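Local atomic coordinates of ZYG-9 (Caenorhabditis elegans, PDB entry 2OF3), a protein that helps organise microtubules and spindle poles during meiosis and mitosis in the one-cell embryo and, through TOG domains, probably binds tubulin. Residues S207-V212 with K236-Q241; V223-I228 with E258-R263. All blocks are in the same frame, centred on the assembly; numbering follows the deposited sequence.

Contact 1 (S207-V212 with K236-Q241); sequences SVEKTV and KFEGDQ
E209 sets its carboxylate against that of E238, oxygen to oxygen. The two side chains come from opposite directions. Their carboxylate planes lie 17° apart, so the acid groups are almost coplanar where they meet. E209 OE2 lies 2.5 Å from E238 OE2. Two oxygens this close suggest that one acid holds a proton and shares it with the other. E238 OE1 lies farther off, 3.4 Å from E209 OE2.

The two chains reach this point in different ways. E209 bends at its second torsion (chi2 92°), which turns its carboxylate out to meet E238. E238 starts with CG between the backbone N and the carbonyl carbon (chi1 68°). It then runs extended and brings OE2 forward at its end. I200 packs on both glutamates. K204 forms a long, weak ion pair with E238 OE1, which may ease the charge a little.

This is part of the helical-repeat fold of a TOG domain. Here the short helix 208-212 reaches the C-terminal end of helix 221-238 through this one pair. G239 leaves the helix with positive phi, and a type II' turn from E238 to Q241 leads into helix 241-246. At the start of helix 208-212, S207 O accepts from both T211 N and T211 OG1. V208 and V212 pack against V230 of helix 221-238.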
loop_
_atom_site.group_PDB
_atom_site.type_symbol
_atom_site.label_atom_id
_atom_site.label_comp_id
_atom_site.label_asym_id
_atom_site.label_seq_id
_atom_site.Cartn_x
_atom_site.Cartn_y
_atom_site.Cartn_z
ATOM N N SER A 207 6.425 -0.972 18.509
ATOM C CA SER A 207 5.703 -1.946 19.334
ATOM C C SER A 207 5.109 -3.085 18.437
ATOM O O SER A 207 3.952 -3.483 18.601
ATOM C CB SER A 207 4.569 -1.280 20.131
ATOM O OG SER A 207 5.084 -0.533 21.231
ATOM N N VAL A 208 5.926 -3.569 17.511
ATOM C CA VAL A 208 5.532 -4.642 16.642
ATOM C C VAL A 208 5.188 -5.906 17.449
ATOM O O VAL A 208 4.109 -6.459 17.265
ATOM C CB VAL A 208 6.638 -4.967 15.626
ATOM C CG1 VAL A 208 6.293 -6.237 14.845
ATOM C CG2 VAL A 208 6.863 -3.763 14.677
ATOM N N GLU A 209 6.070 -6.344 18.342
ATOM C CA GLU A 209 5.838 -7.604 19.099
ATOM C C GLU A 209 4.532 -7.573 19.833
ATOM O O GLU A 209 3.740 -8.504 19.710
ATOM C CB GLU A 209 6.977 -7.949 20.058
ATOM C CG GLU A 209 8.353 -7.950 19.443
ATOM C CD GLU A 209 9.076 -6.577 19.556
ATOM O OE1 GLU A 209 8.432 -5.497 19.532
ATOM O OE2 GLU A 209 10.315 -6.591 19.654
ATOM N N LYS A 210 4.249 -6.477 20.521
ATOM C CA LYS A 210 3.042 -6.366 21.307
ATOM C C LYS A 210 1.768 -6.238 20.486
ATOM O O LYS A 210 0.699 -6.712 20.907
ATOM C CB LYS A 210 3.154 -5.151 22.277
ATOM C CG LYS A 210 1.865 -4.857 23.046
ATOM C CD LYS A 210 2.098 -3.907 24.257
ATOM C CE LYS A 210 1.007 -4.113 25.380
ATOM N NZ LYS A 210 1.285 -5.297 26.359
ATOM N N THR A 211 1.857 -5.551 19.338
ATOM C CA THR A 211 0.712 -5.384 18.478
ATOM C C THR A 211 0.374 -6.699 17.762
ATOM O O THR A 211 -0.807 -7.006 17.516
ATOM C CB THR A 211 0.993 -4.293 17.403
ATOM O OG1 THR A 211 1.531 -3.128 18.056
ATOM C CG2 THR A 211 -0.265 -3.903 16.698
ATOM N N VAL A 212 1.419 -7.446 17.426
ATOM C CA VAL A 212 1.254 -8.650 16.614
ATOM C C VAL A 212 0.832 -9.854 17.498
ATOM O O VAL A 212 0.011 -10.683 17.088
ATOM C CB VAL A 212 2.518 -8.933 15.755
ATOM C CG1 VAL A 212 2.496 -10.375 15.166
ATOM C CG2 VAL A 212 2.659 -7.882 14.607
ATOM N N LYS A 236 14.681 -14.368 16.572
ATOM C CA LYS A 236 15.975 -14.597 15.961
ATOM C C LYS A 236 16.962 -13.435 16.152
ATOM O O LYS A 236 18.177 -13.667 16.247
ATOM C CB LYS A 236 15.809 -14.861 14.490
ATOM C CG LYS A 236 17.044 -15.428 13.853
ATOM C CD LYS A 236 16.854 -15.632 12.357
ATOM C CE LYS A 236 18.074 -16.339 11.750
ATOM N NZ LYS A 236 17.968 -16.462 10.250
ATOM N N PHE A 237 16.462 -12.203 16.162
ATOM C CA PHE A 237 17.305 -11.011 16.354
ATOM C C PHE A 237 17.504 -10.583 17.817
ATOM O O PHE A 237 18.582 -10.170 18.196
ATOM C CB PHE A 237 16.814 -9.831 15.482
ATOM C CG PHE A 237 17.092 -10.045 14.021
ATOM C CD1 PHE A 237 18.282 -9.582 13.444
ATOM C CD2 PHE A 237 16.192 -10.757 13.224
ATOM C CE1 PHE A 237 18.569 -9.820 12.071
ATOM C CE2 PHE A 237 16.466 -11.017 11.859
ATOM C CZ PHE A 237 17.650 -10.550 11.281
ATOM N N GLU A 238 16.493 -10.716 18.654
ATOM C CA GLU A 238 16.550 -10.136 19.971
ATOM C C GLU A 238 16.305 -11.179 21.078
ATOM O O GLU A 238 16.165 -10.798 22.252
ATOM C CB GLU A 238 15.540 -8.982 20.054
ATOM C CG GLU A 238 14.089 -9.434 20.002
ATOM C CD GLU A 238 13.098 -8.305 20.123
ATOM O OE1 GLU A 238 13.508 -7.219 20.565
ATOM O OE2 GLU A 238 11.884 -8.483 19.776
ATOM N N GLY A 239 16.253 -12.476 20.725
ATOM C CA GLY A 239 15.950 -13.546 21.719
ATOM C C GLY A 239 14.832 -13.204 22.692
ATOM O O GLY A 239 13.813 -12.646 22.291
ATOM N N ASP A 240 15.024 -13.506 23.982
ATOM C CA ASP A 240 13.989 -13.347 25.042
ATOM C C ASP A 240 13.420 -11.965 25.269
ATOM O O ASP A 240 12.407 -11.834 25.977
ATOM C CB ASP A 240 14.518 -13.777 26.426
ATOM C CG ASP A 240 14.730 -15.285 26.572
ATOM O OD1 ASP A 240 14.252 -16.122 25.730
ATOM O OD2 ASP A 240 15.400 -15.626 27.589
ATOM N N GLN A 241 14.097 -10.931 24.756
ATOM C CA GLN A 241 13.514 -9.590 24.645
ATOM C C GLN A 241 12.201 -9.634 23.863
ATOM O O GLN A 241 11.280 -8.897 24.183
ATOM C CB GLN A 241 14.459 -8.649 23.902
ATOM C CG GLN A 241 15.593 -8.058 24.752
ATOM C CD GLN A 241 15.063 -7.326 25.991
ATOM O OE1 GLN A 241 14.129 -6.505 25.895
ATOM N NE2 GLN A 241 15.639 -7.640 27.167
#

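Contact 2 (V223-I228 with E258-R263)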
loop_
_atom_site.group_PDB
_atom_site.type_symbol
_atom_site.label_atom_id
_atom_site.label_comp_id
_atom_site.label_asym_id
_atom_site.label_seq_id
_atom_site.Cartn_x
_atom_site.Cartn_y
_atom_site.Cartn_z
ATOM N N VAL A 223 -3.606 -16.028 9.397
ATOM C CA VAL A 223 -3.247 -14.928 10.299
ATOM C C VAL A 223 -2.416 -15.453 11.462
ATOM O O VAL A 223 -1.311 -14.926 11.762
ATOM C CB VAL A 223 -4.513 -14.200 10.825
ATOM C CG1 VAL A 223 -4.134 -13.013 11.791
ATOM C CG2 VAL A 223 -5.410 -13.714 9.653
ATOM N N ARG A 224 -2.896 -16.531 12.090
ATOM C CA ARG A 224 -2.148 -17.148 13.210
ATOM C C ARG A 224 -0.774 -17.536 12.803
ATOM O O ARG A 224 0.142 -17.258 13.525
ATOM C CB ARG A 224 -2.835 -18.430 13.701
ATOM C CG ARG A 224 -4.151 -18.148 14.349
ATOM C CD ARG A 224 -4.513 -19.330 15.260
ATOM N NE ARG A 224 -4.754 -20.562 14.486
ATOM C CZ ARG A 224 -5.884 -20.857 13.851
ATOM N NH1 ARG A 224 -6.893 -19.983 13.794
ATOM N NH2 ARG A 224 -6.003 -22.030 13.227
ATOM N N ASN A 225 -0.631 -18.247 11.675
ATOM C CA ASN A 225 0.679 -18.721 11.240
ATOM C C ASN A 225 1.665 -17.571 10.947
ATOM O O ASN A 225 2.823 -17.635 11.289
ATOM C CB ASN A 225 0.522 -19.558 9.982
ATOM C CG ASN A 225 1.644 -20.543 9.828
ATOM O OD1 ASN A 225 2.389 -20.512 8.850
ATOM N ND2 ASN A 225 1.843 -21.355 10.865
ATOM N N ALA A 226 1.177 -16.511 10.316
ATOM C CA ALA A 226 2.010 -15.331 9.977
ATOM C C ALA A 226 2.360 -14.578 11.278
ATOM O O ALA A 226 3.499 -14.089 11.405
ATOM C CB ALA A 226 1.239 -14.410 8.992
ATOM N N ALA A 227 1.415 -14.510 12.236
ATOM C CA ALA A 227 1.680 -13.810 13.510
ATOM C C ALA A 227 2.749 -14.541 14.274
ATOM O O ALA A 227 3.682 -13.894 14.794
ATOM C CB ALA A 227 0.414 -13.661 14.401
ATOM N N ILE A 228 2.639 -15.879 14.330
ATOM C CA ILE A 228 3.669 -16.719 14.925
ATOM C C ILE A 228 4.979 -16.440 14.220
ATOM O O ILE A 228 5.985 -16.212 14.904
ATOM C CB ILE A 228 3.316 -18.238 14.818
ATOM C CG1 ILE A 228 2.182 -18.574 15.769
ATOM C CG2 ILE A 228 4.564 -19.123 15.082
ATOM C CD1 ILE A 228 1.497 -19.909 15.446
ATOM N N GLU A 258 6.783 -21.024 21.000
ATOM C CA GLU A 258 7.994 -21.749 21.488
ATOM C C GLU A 258 8.342 -22.957 20.636
ATOM O O GLU A 258 9.498 -23.198 20.347
ATOM C CB GLU A 258 7.851 -22.189 22.950
ATOM C CG GLU A 258 7.835 -21.060 23.996
ATOM C CD GLU A 258 7.275 -21.534 25.389
ATOM O OE1 GLU A 258 6.609 -22.593 25.443
ATOM O OE2 GLU A 258 7.480 -20.849 26.429
ATOM N N GLU A 259 7.329 -23.729 20.245
ATOM C CA GLU A 259 7.493 -24.895 19.380
ATOM C C GLU A 259 7.994 -24.507 17.976
ATOM O O GLU A 259 8.831 -25.203 17.392
ATOM C CB GLU A 259 6.132 -25.662 19.293
ATOM C CG GLU A 259 6.172 -27.036 18.540
ATOM C CD GLU A 259 7.268 -27.979 19.138
ATOM O OE1 GLU A 259 7.471 -27.956 20.372
ATOM O OE2 GLU A 259 7.957 -28.712 18.381
ATOM N N ARG A 260 7.476 -23.411 17.416
ATOM C CA ARG A 260 7.970 -22.911 16.124
ATOM C C ARG A 260 9.457 -22.527 16.215
ATOM O O ARG A 260 10.235 -22.869 15.308
ATOM C CB ARG A 260 7.146 -21.707 15.660
ATOM C CG ARG A 260 7.428 -21.221 14.213
ATOM C CD ARG A 260 7.155 -22.246 13.104
ATOM N NE ARG A 260 5.779 -22.738 13.112
ATOM C CZ ARG A 260 4.713 -22.110 12.602
ATOM N NH1 ARG A 260 4.795 -20.943 11.985
ATOM N NH2 ARG A 260 3.529 -22.690 12.677
ATOM N N ILE A 261 9.838 -21.818 17.291
ATOM C CA ILE A 261 11.252 -21.457 17.557
ATOM C C ILE A 261 12.070 -22.732 17.642
ATOM O O ILE A 261 13.071 -22.877 16.936
ATOM C CB ILE A 261 11.437 -20.642 18.853
ATOM C CG1 ILE A 261 10.776 -19.252 18.693
ATOM C CG2 ILE A 261 12.973 -20.605 19.285
ATOM C CD1 ILE A 261 10.504 -18.427 20.050
ATOM N N LYS A 262 11.620 -23.674 18.469
ATOM C CA LYS A 262 12.309 -24.943 18.605
ATOM C C LYS A 262 12.506 -25.613 17.254
ATOM O O LYS A 262 13.618 -25.955 16.898
ATOM C CB LYS A 262 11.589 -25.850 19.596
ATOM C CG LYS A 262 12.308 -27.161 19.824
ATOM C CD LYS A 262 11.482 -28.114 20.697
ATOM C CE LYS A 262 12.018 -29.546 20.578
ATOM N NZ LYS A 262 11.457 -30.424 21.639
ATOM N N ARG A 263 11.445 -25.751 16.467
ATOM C CA ARG A 263 11.553 -26.407 15.163
ATOM C C ARG A 263 12.377 -25.698 14.078
ATOM O O ARG A 263 13.055 -26.379 13.295
ATOM C CB ARG A 263 10.171 -26.735 14.592
ATOM C CG ARG A 263 9.441 -27.783 15.410
ATOM C CD ARG A 263 8.097 -28.131 14.746
ATOM N NE ARG A 263 7.276 -28.932 15.647
ATOM C CZ ARG A 263 6.075 -29.407 15.332
ATOM N NH1 ARG A 263 5.528 -29.152 14.146
ATOM N NH2 ARG A 263 5.402 -30.113 16.218
#
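R260 NH1 is the polar atom that both partners on helix 221-238 approach. I228 CG2 comes to it from over one face of the guanidinium, and the side-chain amide of N225 comes from the edge. I228 CG2 is offset toward the rim of the group and lies 3.6 Å from R260 NH1.

R260 carries the packing. Its CG lies anti to the backbone N (chi1 -171°). Bends at chi2 and chi3 then fold the chain toward helix 221-238. The same methyl of I228 also meets the aliphatic root of the arginine, with I228 CG2 3.7 Å from R260 CG. One branch of I228 therefore touches both the start and the end of the folded chain. The two side chains cross at about a right angle.

N225 stands near the plane of the guanidinium. Its amide plane is turned 54° from that of the arginine. The amide is probably turned over in the model, and its oxygen may then face the arginine. N225 and R260 also touch crystal neighbours.

One turn beyond E259 on helix 251-264, R263 NE donates to E259 OE2 at 2.8 Å in a salt bridge. The N-H...O angle is 152°, and the bond uses the anti lone pair of OE2.

The contact joins two helices at the C-terminal end of the helical array of this chain. On helix 221-238, V223 and A226 face helix 181-198, while I228 also packs on V216 of the preceding loop. On helix 251-264, R260 also touches V232, and I261 packs on V232 and F235 of helix 221-238 and on W243 of helix 241-246.

Helix 221-238 is shared by both contacts. Contact 2 uses its first part, and contact 1 its C-terminal end. Their segments alternate along the chain: 207-212, 223-228, 236-241, then 258-263. The centres lie about 13 Å apart, on the same side of the chain's centre. The contacts touch where V212 CG1 packs 3.7 Å from A227 O. Helix 221-238 thus meets the preceding short helix 208-212 in contact 1 and the later helix 251-264 in contact 2. Together they tie successive helices into the C-terminal end of the elongated, all-helical chain.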